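Side-chain contacts in 2-hydroxyisobutanoyl-CoA mutase large subunit (Aquincola tertiaricarbonis, PDB 4R3U), which forms the substrate-binding part of a cobalamin-dependent mutase that interconverts 2-hydroxyisobutanoyl-CoA and (3S)-3-hydroxybutanoyl-CoA: residues E215-K220 against G453-Q458; H256-G261 against L265-F270. All coordinates share one frame; numbering follows the deposited sequence.

Contact 1: residues E215-K220 against G453-Q458; sequences EYMAQK and GWFQKQ
A Met-aromatic contact between M217 and F455 joins helix 213-219 to the start of helix 454-472. The two short helical segments run nearly parallel, 12° apart, with axes 9.1 Å apart. The methyl CE of M217 makes a CH-pi contact over the centre of the F455 ring, 3.5 Å from the centroid. M217 SD lies farther back over the same face, 4.5 Å from the F455 ring centroid. The M217 chain is extended beyond CG (chi2 -164°), which carries the methyl out to the ring. W454 CE3 lies over the opposite face of F455, so the ring is held between the two. Beside this pair, Q456 packs its CG against the backbone O of M217 at 3.5 Å. Its chain then bends at chi2 (88°), and its NE2 is hydrogen-bonded to I450 O. On the far side of the first helix, Q219 NE2 donates a nearly straight bond to E215 OE2, 2.8 Å long. The bond uses the syn lone pair of E215 OE2, and this oxygen lies in the amide plane of Q219. Q219 also touches the bound acyl-CoA, and A218 O accepts a bond from cobalamin. This is a buried, near-parallel helix-helix contact built on a Met-aromatic pair, behind the substrate and cobalamin pockets.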
ATOM      1  N   GLU A 215       3.122 -27.383  14.685  1.00 26.18           N
ATOM      2  CA  GLU A 215       2.590 -27.139  16.036  1.00 24.65           C
ATOM      3  C   GLU A 215       3.688 -27.399  17.060  1.00 28.14           C
ATOM      4  O   GLU A 215       3.886 -26.588  17.956  1.00 27.79           O
ATOM      5  CB  GLU A 215       1.363 -28.026  16.303  1.00 25.52           C
ATOM      6  CG  GLU A 215       0.114 -27.605  15.517  1.00 26.70           C
ATOM      7  CD  GLU A 215      -0.335 -26.178  15.752  1.00 24.92           C
ATOM      8  OE1 GLU A 215      -0.144 -25.678  16.877  1.00 28.46           O
ATOM      9  OE2 GLU A 215      -0.782 -25.522  14.789  1.00 36.78           O
ATOM     10  N   TYR A 216       4.455 -28.498  16.879  1.00 24.16           N
ATOM     11  CA  TYR A 216       5.591 -28.811  17.757  1.00 24.04           C
ATOM     12  C   TYR A 216       6.707 -27.778  17.577  1.00 28.09           C
ATOM     13  O   TYR A 216       7.334 -27.347  18.545  1.00 28.89           O
ATOM     14  CB  TYR A 216       6.116 -30.239  17.507  1.00 24.81           C
ATOM     15  CG  TYR A 216       5.093 -31.312  17.803  1.00 25.00           C
ATOM     16  CD1 TYR A 216       4.673 -31.565  19.107  1.00 26.31           C
ATOM     17  CD2 TYR A 216       4.555 -32.089  16.784  1.00 25.45           C
ATOM     18  CE1 TYR A 216       3.708 -32.538  19.381  1.00 28.13           C
ATOM     19  CE2 TYR A 216       3.599 -33.073  17.048  1.00 26.44           C
ATOM     20  CZ  TYR A 216       3.168 -33.286  18.346  1.00 31.07           C
ATOM     21  OH  TYR A 216       2.213 -34.244  18.605  1.00 26.66           O
ATOM     22  N   MET A 217       6.918 -27.376  16.324  1.00 23.65           N
ATOM     23  CA  MET A 217       7.910 -26.421  15.876  1.00 20.97           C
ATOM     24  C   MET A 217       7.550 -24.983  16.313  1.00 24.73           C
ATOM     25  O   MET A 217       8.425 -24.245  16.789  1.00 25.94           O
ATOM     26  CB  MET A 217       7.942 -26.446  14.332  1.00 21.62           C
ATOM     27  CG  MET A 217       8.769 -27.513  13.717  1.00 24.29           C
ATOM     28  SD  MET A 217       9.036 -27.061  11.978  1.00 26.91           S
ATOM     29  CE  MET A 217       9.692 -28.587  11.378  1.00 25.58           C
ATOM     30  N   ALA A 218       6.293 -24.559  16.079  1.00 19.51           N
ATOM     31  CA  ALA A 218       5.900 -23.162  16.277  1.00 19.32           C
ATOM     32  C   ALA A 218       4.559 -22.813  16.908  1.00 22.45           C
ATOM     33  O   ALA A 218       4.555 -21.928  17.733  1.00 20.68           O
ATOM     34  CB  ALA A 218       6.063 -22.393  14.967  1.00 19.62           C
ATOM     35  N   GLN A 219       3.419 -23.364  16.444  1.00 20.91           N
ATOM     36  CA  GLN A 219       2.135 -22.884  16.968  1.00 20.72           C
ATOM     37  C   GLN A 219       1.722 -23.361  18.376  1.00 25.70           C
ATOM     38  O   GLN A 219       0.949 -22.684  19.070  1.00 23.18           O
ATOM     39  CB  GLN A 219       1.022 -22.914  15.916  1.00 21.57           C
ATOM     40  CG  GLN A 219      -0.293 -22.324  16.442  1.00 19.12           C
ATOM     41  CD  GLN A 219      -1.242 -21.926  15.379  1.00 27.31           C
ATOM     42  OE1 GLN A 219      -1.644 -20.777  15.335  1.00 22.00           O
ATOM     43  NE2 GLN A 219      -1.629 -22.867  14.509  1.00 17.11           N
ATOM     44  N   LYS A 220       2.314 -24.486  18.815  1.00 24.57           N
ATOM     45  CA  LYS A 220       2.176 -25.067  20.155  1.00 23.46           C
ATOM     46  C   LYS A 220       0.773 -25.613  20.548  1.00 26.18           C
ATOM     47  O   LYS A 220       0.420 -25.666  21.737  1.00 25.03           O
ATOM     48  CB  LYS A 220       2.811 -24.140  21.208  1.00 24.28           C
ATOM     49  CG  LYS A 220       4.180 -23.583  20.817  1.00 29.35           C
ATOM     50  CD  LYS A 220       5.267 -24.652  20.693  1.00 29.35           C
ATOM     51  CE  LYS A 220       6.589 -24.071  20.299  1.00 30.91           C
ATOM     52  NZ  LYS A 220       7.511 -24.015  21.450  1.00 42.78           N
ATOM     53  N   GLY A 453      14.740 -30.351  19.454  1.00 35.59           N
ATOM     54  CA  GLY A 453      14.395 -28.935  19.511  1.00 34.70           C
ATOM     55  C   GLY A 453      15.231 -28.060  18.596  1.00 40.79           C
ATOM     56  O   GLY A 453      15.389 -26.864  18.857  1.00 40.67           O
ATOM     57  N   TRP A 454      15.771 -28.657  17.518  1.00 38.36           N
ATOM     58  CA  TRP A 454      16.658 -28.030  16.544  1.00 39.26           C
ATOM     59  C   TRP A 454      16.018 -26.885  15.739  1.00 40.02           C
ATOM     60  O   TRP A 454      16.655 -25.838  15.553  1.00 40.05           O
ATOM     61  CB  TRP A 454      17.241 -29.111  15.619  1.00 39.92           C
ATOM     62  CG  TRP A 454      18.249 -28.637  14.604  1.00 42.40           C
ATOM     63  CD1 TRP A 454      19.599 -28.534  14.770  1.00 46.37           C
ATOM     64  CD2 TRP A 454      17.988 -28.317  13.227  1.00 42.32           C
ATOM     65  NE1 TRP A 454      20.194 -28.160  13.585  1.00 46.39           N
ATOM     66  CE2 TRP A 454      19.229 -28.025  12.623  1.00 47.24           C
ATOM     67  CE3 TRP A 454      16.820 -28.262  12.442  1.00 43.11           C
ATOM     68  CZ2 TRP A 454      19.339 -27.693  11.273  1.00 47.23           C
ATOM     69  CZ3 TRP A 454      16.925 -27.908  11.109  1.00 45.00           C
ATOM     70  CH2 TRP A 454      18.174 -27.644  10.530  1.00 46.74           C
ATOM     71  N   PHE A 455      14.795 -27.101  15.232  1.00 33.19           N
ATOM     72  CA  PHE A 455      14.047 -26.125  14.445  1.00 31.42           C
ATOM     73  C   PHE A 455      13.730 -24.938  15.297  1.00 34.09           C
ATOM     74  O   PHE A 455      14.006 -23.810  14.904  1.00 34.19           O
ATOM     75  CB  PHE A 455      12.732 -26.745  13.909  1.00 32.63           C
ATOM     76  CG  PHE A 455      12.936 -27.829  12.872  1.00 34.91           C
ATOM     77  CD1 PHE A 455      13.248 -27.505  11.550  1.00 37.26           C
ATOM     78  CD2 PHE A 455      12.825 -29.172  13.214  1.00 35.86           C
ATOM     79  CE1 PHE A 455      13.446 -28.506  10.596  1.00 38.17           C
ATOM     80  CE2 PHE A 455      12.976 -30.164  12.247  1.00 39.06           C
ATOM     81  CZ  PHE A 455      13.291 -29.828  10.946  1.00 37.43           C
ATOM     82  N   GLN A 456      13.156 -25.214  16.476  1.00 30.39           N
ATOM     83  CA  GLN A 456      12.719 -24.283  17.516  1.00 29.12           C
ATOM     84  C   GLN A 456      13.898 -23.414  18.004  1.00 35.57           C
ATOM     85  O   GLN A 456      13.699 -22.225  18.236  1.00 37.19           O
ATOM     86  CB  GLN A 456      12.052 -25.040  18.704  1.00 29.73           C
ATOM     87  CG  GLN A 456      10.952 -26.087  18.323  1.00 48.56           C
ATOM     88  CD  GLN A 456      11.403 -27.538  18.012  1.00 49.58           C
ATOM     89  OE1 GLN A 456      12.050 -27.843  16.993  1.00 32.92           O
ATOM     90  NE2 GLN A 456      10.973 -28.495  18.842  1.00 37.10           N
ATOM     91  N   LYS A 457      15.115 -23.979  18.120  1.00 32.69           N
ATOM     92  CA  LYS A 457      16.279 -23.217  18.577  1.00 33.59           C
ATOM     93  C   LYS A 457      16.718 -22.229  17.513  1.00 37.33           C
ATOM     94  O   LYS A 457      17.125 -21.112  17.843  1.00 37.97           O
ATOM     95  CB  LYS A 457      17.427 -24.123  19.038  1.00 37.14           C
ATOM     96  CG  LYS A 457      17.223 -24.652  20.459  1.00 69.25           C
ATOM     97  CD  LYS A 457      18.129 -25.863  20.784  1.00 86.68           C
ATOM     98  CE  LYS A 457      17.822 -26.477  22.130  1.00 99.29           C
ATOM     99  NZ  LYS A 457      18.517 -27.781  22.311  1.00108.90           N
ATOM    100  N   GLN A 458      16.573 -22.614  16.235  1.00 31.19           N
ATOM    101  CA  GLN A 458      16.923 -21.745  15.131  1.00 30.26           C
ATOM    102  C   GLN A 458      15.962 -20.578  15.020  1.00 32.51           C
ATOM    103  O   GLN A 458      16.408 -19.441  14.851  1.00 33.21           O
ATOM    104  CB  GLN A 458      16.992 -22.530  13.839  1.00 31.79           C
ATOM    105  CG  GLN A 458      18.361 -23.123  13.561  1.00 35.73           C
ATOM    106  CD  GLN A 458      18.305 -23.757  12.209  1.00 69.44           C
ATOM    107  OE1 GLN A 458      18.448 -23.097  11.156  1.00 67.64           O
ATOM    108  NE2 GLN A 458      17.938 -25.022  12.218  1.00 65.62           N
TER

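Contact 2: residues H256-G261 against L265-F270. With 3HC (3-hydroxybutanoyl-coenzyme A), chain E.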
ATOM      1  N   HIS A 256       3.217 -19.621  10.850  1.00 20.59           N
ATOM      2  CA  HIS A 256       3.446 -19.738  12.282  1.00 19.61           C
ATOM      3  C   HIS A 256       4.911 -19.822  12.610  1.00 24.38           C
ATOM      4  O   HIS A 256       5.311 -19.329  13.662  1.00 23.45           O
ATOM      5  CB  HIS A 256       2.674 -20.934  12.837  1.00 19.61           C
ATOM      6  CG  HIS A 256       1.297 -21.056  12.255  1.00 22.29           C
ATOM      7  ND1 HIS A 256       1.073 -21.746  11.062  1.00 24.50           N
ATOM      8  CD2 HIS A 256       0.124 -20.549  12.695  1.00 22.79           C
ATOM      9  CE1 HIS A 256      -0.227 -21.648  10.837  1.00 22.99           C
ATOM     10  NE2 HIS A 256      -0.840 -20.945  11.794  1.00 22.76           N
ATOM     11  N   ILE A 257       5.719 -20.471  11.720  1.00 22.99           N
ATOM     12  CA  ILE A 257       7.170 -20.584  11.867  1.00 22.53           C
ATOM     13  C   ILE A 257       7.729 -19.154  11.783  1.00 24.65           C
ATOM     14  O   ILE A 257       8.494 -18.749  12.667  1.00 24.73           O
ATOM     15  CB  ILE A 257       7.795 -21.588  10.826  1.00 26.50           C
ATOM     16  CG1 ILE A 257       7.362 -23.059  11.118  1.00 27.20           C
ATOM     17  CG2 ILE A 257       9.344 -21.481  10.752  1.00 25.57           C
ATOM     18  CD1 ILE A 257       7.344 -23.987   9.898  1.00 25.42           C
ATOM     19  N   SER A 258       7.289 -18.369  10.766  1.00 20.22           N
ATOM     20  CA  SER A 258       7.712 -16.966  10.624  1.00 19.54           C
ATOM     21  C   SER A 258       7.300 -16.134  11.850  1.00 21.82           C
ATOM     22  O   SER A 258       8.131 -15.450  12.457  1.00 21.47           O
ATOM     23  CB  SER A 258       7.117 -16.348   9.365  1.00 19.93           C
ATOM     24  OG  SER A 258       7.634 -15.044   9.179  1.00 22.92           O
ATOM     25  N   GLU A 259       6.006 -16.191  12.190  1.00 18.38           N
ATOM     26  CA  GLU A 259       5.412 -15.448  13.303  1.00 17.97           C
ATOM     27  C   GLU A 259       5.981 -15.815  14.691  1.00 20.24           C
ATOM     28  O   GLU A 259       5.952 -14.972  15.606  1.00 19.74           O
ATOM     29  CB  GLU A 259       3.890 -15.512  13.236  1.00 18.22           C
ATOM     30  CG  GLU A 259       3.336 -14.753  12.046  1.00 19.47           C
ATOM     31  CD  GLU A 259       3.202 -13.259  12.240  1.00 34.81           C
ATOM     32  OE1 GLU A 259       3.765 -12.500  11.419  1.00 36.73           O
ATOM     33  OE2 GLU A 259       2.563 -12.845  13.234  1.00 28.10           O
ATOM     34  N   ALA A 260       6.535 -17.048  14.823  1.00 16.13           N
ATOM     35  CA  ALA A 260       7.229 -17.518  16.025  1.00 16.19           C
ATOM     36  C   ALA A 260       8.643 -16.862  16.114  1.00 18.80           C
ATOM     37  O   ALA A 260       9.336 -17.046  17.110  1.00 18.41           O
ATOM     38  CB  ALA A 260       7.353 -19.035  16.007  1.00 16.30           C
ATOM     39  N   GLY A 261       9.066 -16.189  15.032  1.00 16.47           N
ATOM     40  CA  GLY A 261      10.319 -15.450  14.922  1.00 16.84           C
ATOM     41  C   GLY A 261      11.321 -15.908  13.892  1.00 21.69           C
ATOM     42  O   GLY A 261      12.501 -15.558  13.997  1.00 23.04           O
ATOM     43  N   LEU A 265      13.763 -17.829   5.092  1.00 22.43           N
ATOM     44  CA  LEU A 265      14.460 -19.058   4.707  1.00 22.50           C
ATOM     45  C   LEU A 265      14.076 -20.220   5.621  1.00 25.80           C
ATOM     46  O   LEU A 265      13.860 -21.324   5.132  1.00 26.08           O
ATOM     47  CB  LEU A 265      15.993 -18.873   4.690  1.00 22.62           C
ATOM     48  CG  LEU A 265      16.832 -20.115   4.277  1.00 25.68           C
ATOM     49  CD1 LEU A 265      16.465 -20.607   2.865  1.00 25.52           C
ATOM     50  CD2 LEU A 265      18.306 -19.840   4.403  1.00 21.28           C
ATOM     51  N   GLN A 266      13.992 -19.977   6.937  1.00 22.60           N
ATOM     52  CA  GLN A 266      13.574 -20.996   7.908  1.00 21.88           C
ATOM     53  C   GLN A 266      12.108 -21.351   7.658  1.00 25.54           C
ATOM     54  O   GLN A 266      11.753 -22.528   7.630  1.00 26.03           O
ATOM     55  CB  GLN A 266      13.797 -20.524   9.347  1.00 22.53           C
ATOM     56  CG  GLN A 266      15.267 -20.482   9.759  1.00 24.99           C
ATOM     57  CD  GLN A 266      15.539 -19.507  10.880  1.00 36.03           C
ATOM     58  OE1 GLN A 266      14.661 -18.800  11.368  1.00 35.89           O
ATOM     59  NE2 GLN A 266      16.780 -19.389  11.269  1.00 25.65           N
ATOM     60  N   GLU A 267      11.290 -20.347   7.363  1.00 21.61           N
ATOM     61  CA  GLU A 267       9.887 -20.537   7.051  1.00 21.56           C
ATOM     62  C   GLU A 267       9.723 -21.502   5.869  1.00 28.12           C
ATOM     63  O   GLU A 267       9.120 -22.575   6.027  1.00 28.04           O
ATOM     64  CB  GLU A 267       9.220 -19.191   6.742  1.00 21.69           C
ATOM     65  CG  GLU A 267       7.796 -19.402   6.269  1.00 24.21           C
ATOM     66  CD  GLU A 267       7.068 -18.221   5.688  1.00 27.35           C
ATOM     67  OE1 GLU A 267       7.703 -17.164   5.493  1.00 19.63           O
ATOM     68  OE2 GLU A 267       5.858 -18.368   5.399  1.00 22.79           O
ATOM     69  N   ALA A 268      10.283 -21.119   4.706  1.00 24.20           N
ATOM     70  CA  ALA A 268      10.253 -21.889   3.465  1.00 23.79           C
ATOM     71  C   ALA A 268      10.808 -23.306   3.640  1.00 26.63           C
ATOM     72  O   ALA A 268      10.117 -24.287   3.345  1.00 26.47           O
ATOM     73  CB  ALA A 268      11.022 -21.144   2.364  1.00 24.23           C
ATOM     74  N   ALA A 269      12.043 -23.414   4.135  1.00 24.28           N
ATOM     75  CA  ALA A 269      12.725 -24.701   4.318  1.00 25.27           C
ATOM     76  C   ALA A 269      12.106 -25.629   5.345  1.00 28.50           C
ATOM     77  O   ALA A 269      12.004 -26.815   5.073  1.00 30.13           O
ATOM     78  CB  ALA A 269      14.195 -24.481   4.620  1.00 27.01           C
ATOM     79  N   PHE A 270      11.672 -25.110   6.514  1.00 24.29           N
ATOM     80  CA  PHE A 270      11.068 -25.956   7.561  1.00 23.30           C
ATOM     81  C   PHE A 270       9.683 -26.485   7.163  1.00 28.39           C
ATOM     82  O   PHE A 270       9.330 -27.597   7.556  1.00 29.65           O
ATOM     83  CB  PHE A 270      11.067 -25.258   8.934  1.00 24.13           C
ATOM     84  CG  PHE A 270      12.411 -24.811   9.493  1.00 24.97           C
ATOM     85  CD1 PHE A 270      13.606 -25.205   8.892  1.00 26.98           C
ATOM     86  CD2 PHE A 270      12.478 -24.032  10.638  1.00 24.95           C
ATOM     87  CE1 PHE A 270      14.831 -24.806   9.413  1.00 27.18           C
ATOM     88  CE2 PHE A 270      13.712 -23.676  11.181  1.00 27.00           C
ATOM     89  CZ  PHE A 270      14.875 -24.047  10.554  1.00 25.07           C
TER
HETATM   90  N1A 3HC E 801      -8.435 -20.869 -13.878  0.50 46.88           N
HETATM   91  C2A 3HC E 801      -9.369 -22.015 -13.789  0.50 45.91           C
HETATM   92  N3A 3HC E 801      -9.636 -22.407 -12.399  0.50 44.89           N
HETATM   93  C4A 3HC E 801      -9.074 -21.751 -11.355  0.50 45.41           C
HETATM   94  C5A 3HC E 801      -8.226 -20.716 -11.533  0.50 46.16           C
HETATM   95  C6A 3HC E 801      -7.903 -20.304 -12.779  0.50 45.41           C
HETATM   96  N6A 3HC E 801      -7.058 -19.280 -12.893  0.50 43.70           N
HETATM   97  N7A 3HC E 801      -7.863 -20.288 -10.321  0.50 44.40           N
HETATM   98  C8A 3HC E 801      -8.480 -21.037  -9.412  0.50 42.80           C
HETATM   99  N9A 3HC E 801      -9.200 -21.956 -10.046  0.50 42.50           N
HETATM  100  C1B 3HC E 801     -10.069 -23.031  -9.478  0.50 38.06           C
HETATM  101  C2B 3HC E 801      -9.284 -24.062  -8.694  0.50 35.54           C
HETATM  102  O2B 3HC E 801      -8.782 -25.102  -9.540  0.50 35.58           O
HETATM  103  C3B 3HC E 801     -10.325 -24.577  -7.714  0.50 38.73           C
HETATM  104  O3B 3HC E 801     -11.180 -25.564  -8.340  0.50 44.84           O
HETATM  105  P3B 3HC E 801     -11.604 -26.951  -7.629  0.50 43.89           P
HETATM  106  O7A 3HC E 801     -12.327 -26.501  -6.423  0.50 45.33           O
HETATM  107  O8A 3HC E 801     -12.460 -27.573  -8.668  0.50 47.76           O
HETATM  108  O9A 3HC E 801     -10.296 -27.607  -7.405  0.50 39.49           O
HETATM  109  C4B 3HC E 801     -11.169 -23.342  -7.414  0.50 36.96           C
HETATM  110  O4B 3HC E 801     -10.996 -22.433  -8.543  0.50 38.51           O
HETATM  111  C5B 3HC E 801     -10.752 -22.694  -6.082  0.50 34.44           C
HETATM  112  O5B 3HC E 801      -9.477 -22.031  -6.231  0.50 33.39           O
HETATM  113  P1A 3HC E 801      -8.135 -22.456  -5.412  0.50 33.76           P
HETATM  114  O1A 3HC E 801      -8.172 -23.886  -5.003  0.50 34.58           O
HETATM  115  O2A 3HC E 801      -6.966 -21.977  -6.169  0.50 32.48           O
HETATM  116  O3A 3HC E 801      -8.341 -21.430  -4.146  0.50 33.55           O
HETATM  117  P2A 3HC E 801      -8.973 -21.771  -2.689  0.50 29.74           P
HETATM  118  O4A 3HC E 801      -9.003 -20.522  -1.913  0.50 28.43           O
HETATM  119  O5A 3HC E 801     -10.221 -22.565  -2.810  0.50 33.02           O
HETATM  120  O6A 3HC E 801      -7.860 -22.734  -2.112  0.50 28.82           O
HETATM  121  CBP 3HC E 801      -5.931 -23.419  -0.814  0.50 27.99           C
HETATM  122  CCP 3HC E 801      -6.540 -22.322  -1.714  0.50 29.25           C
HETATM  123  CDP 3HC E 801      -5.707 -24.646  -1.709  0.50 26.17           C
HETATM  124  CEP 3HC E 801      -4.562 -22.956  -0.302  0.50 28.00           C
HETATM  125  CAP 3HC E 801      -6.894 -23.787   0.364  0.50 27.59           C
HETATM  126  OAP 3HC E 801      -6.448 -24.898   1.172  0.50 27.43           O
HETATM  127  C9P 3HC E 801      -7.415 -22.605   1.232  0.50 28.49           C
HETATM  128  O9P 3HC E 801      -8.429 -21.980   0.917  0.50 29.02           O
HETATM  129  N8P 3HC E 801      -6.756 -22.378   2.380  0.50 28.88           N
HETATM  130  C7P 3HC E 801      -7.198 -21.337   3.315  0.50 26.92           C
HETATM  131  C6P 3HC E 801      -6.447 -21.459   4.634  0.50 24.04           C
HETATM  132  C5P 3HC E 801      -6.797 -20.330   5.609  0.50 21.79           C
HETATM  133  O5P 3HC E 801      -7.522 -19.382   5.297  0.50 21.65           O
HETATM  134  N4P 3HC E 801      -6.238 -20.490   6.813  0.50 20.57           N
HETATM  135  C3P 3HC E 801      -6.417 -19.525   7.889  0.50 22.35           C
HETATM  136  C2P 3HC E 801      -5.247 -19.665   8.825  0.50 22.78           C
HETATM  137  S1P 3HC E 801      -5.308 -18.439  10.167  0.50 26.37           S
HETATM  138  C1  3HC E 801      -3.824 -18.978  11.033  0.50 27.73           C
HETATM  139  O1  3HC E 801      -3.529 -20.158  11.212  0.50 27.03           O
HETATM  140  C2  3HC E 801      -2.852 -17.873  11.482  0.50 29.36           C
HETATM  141  C3  3HC E 801      -3.324 -17.160  12.752  0.50 31.51           C
HETATM  142  O3  3HC E 801      -4.619 -16.613  12.531  0.50 33.43           O
HETATM  143  C4  3HC E 801      -3.341 -18.114  13.956  0.50 31.00           C
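The CA atoms of S258 and E267 come within 5.5 Å of each other where two consecutive helices, 255-259 and 264-283, are joined by a short turn. G261, with positive phi, is the first residue to leave helical angles and forms a Schellman motif; G261 N bonds to S258 O at 2.8 Å. I257 carries the apolar part. I257 CG2 lies 3.9 Å from E267 CA and 4.0 Å from F270 CD2, reaching the phenyl ring obliquely. On the other branch, I257 CD1 comes to 4.1 Å from F270 CB. Q266 CB rests over one face of that ring, toward the rim. Next to I257, S258 CB touches E267 OE1 at 4.0 Å. The E267 chain is extended (chi1 174°, chi2 -169°) and places its buried carboxylate beside the serine. This carboxylate forms a salt bridge with K312 through OE1 and accepts a bond from V301 N through OE2. H256 points away from the second helix. H256 NE2 donates a 2.9 Å bond, at 157°, to the thioester carbonyl O1 of 3HC, which lies at the ring edge in plane. Such a carbonyl-binding histidine, on a short helix after a barrel strand, belongs to the substrate site of the acyl-CoA mutase TIM barrel.

Overall arrangement
Contacts 1 and 2 lie side by side, with centres 9 Å apart, and form one packed cluster. Along the chain, both segments of contact 2 fall between the two segments of contact 1. F455 and F270 meet edge-to-face, with F455 CD1 3.5 Å from F270 CG. M217 also touches both F270 and I257, so the two apolar centres are continuous. Nearer the active site, A218 CB packs on H256 O at 3.4 Å, and Q219 OE1 lies 3.2 Å from H256 CD2. Contact 2 supplies the histidine that binds the substrate carbonyl. Contact 1 adds Q219 beside it. H256 and Q219 line both the acyl-CoA and the cobalamin pockets; A218, E259 and A260 line the cobalamin pocket.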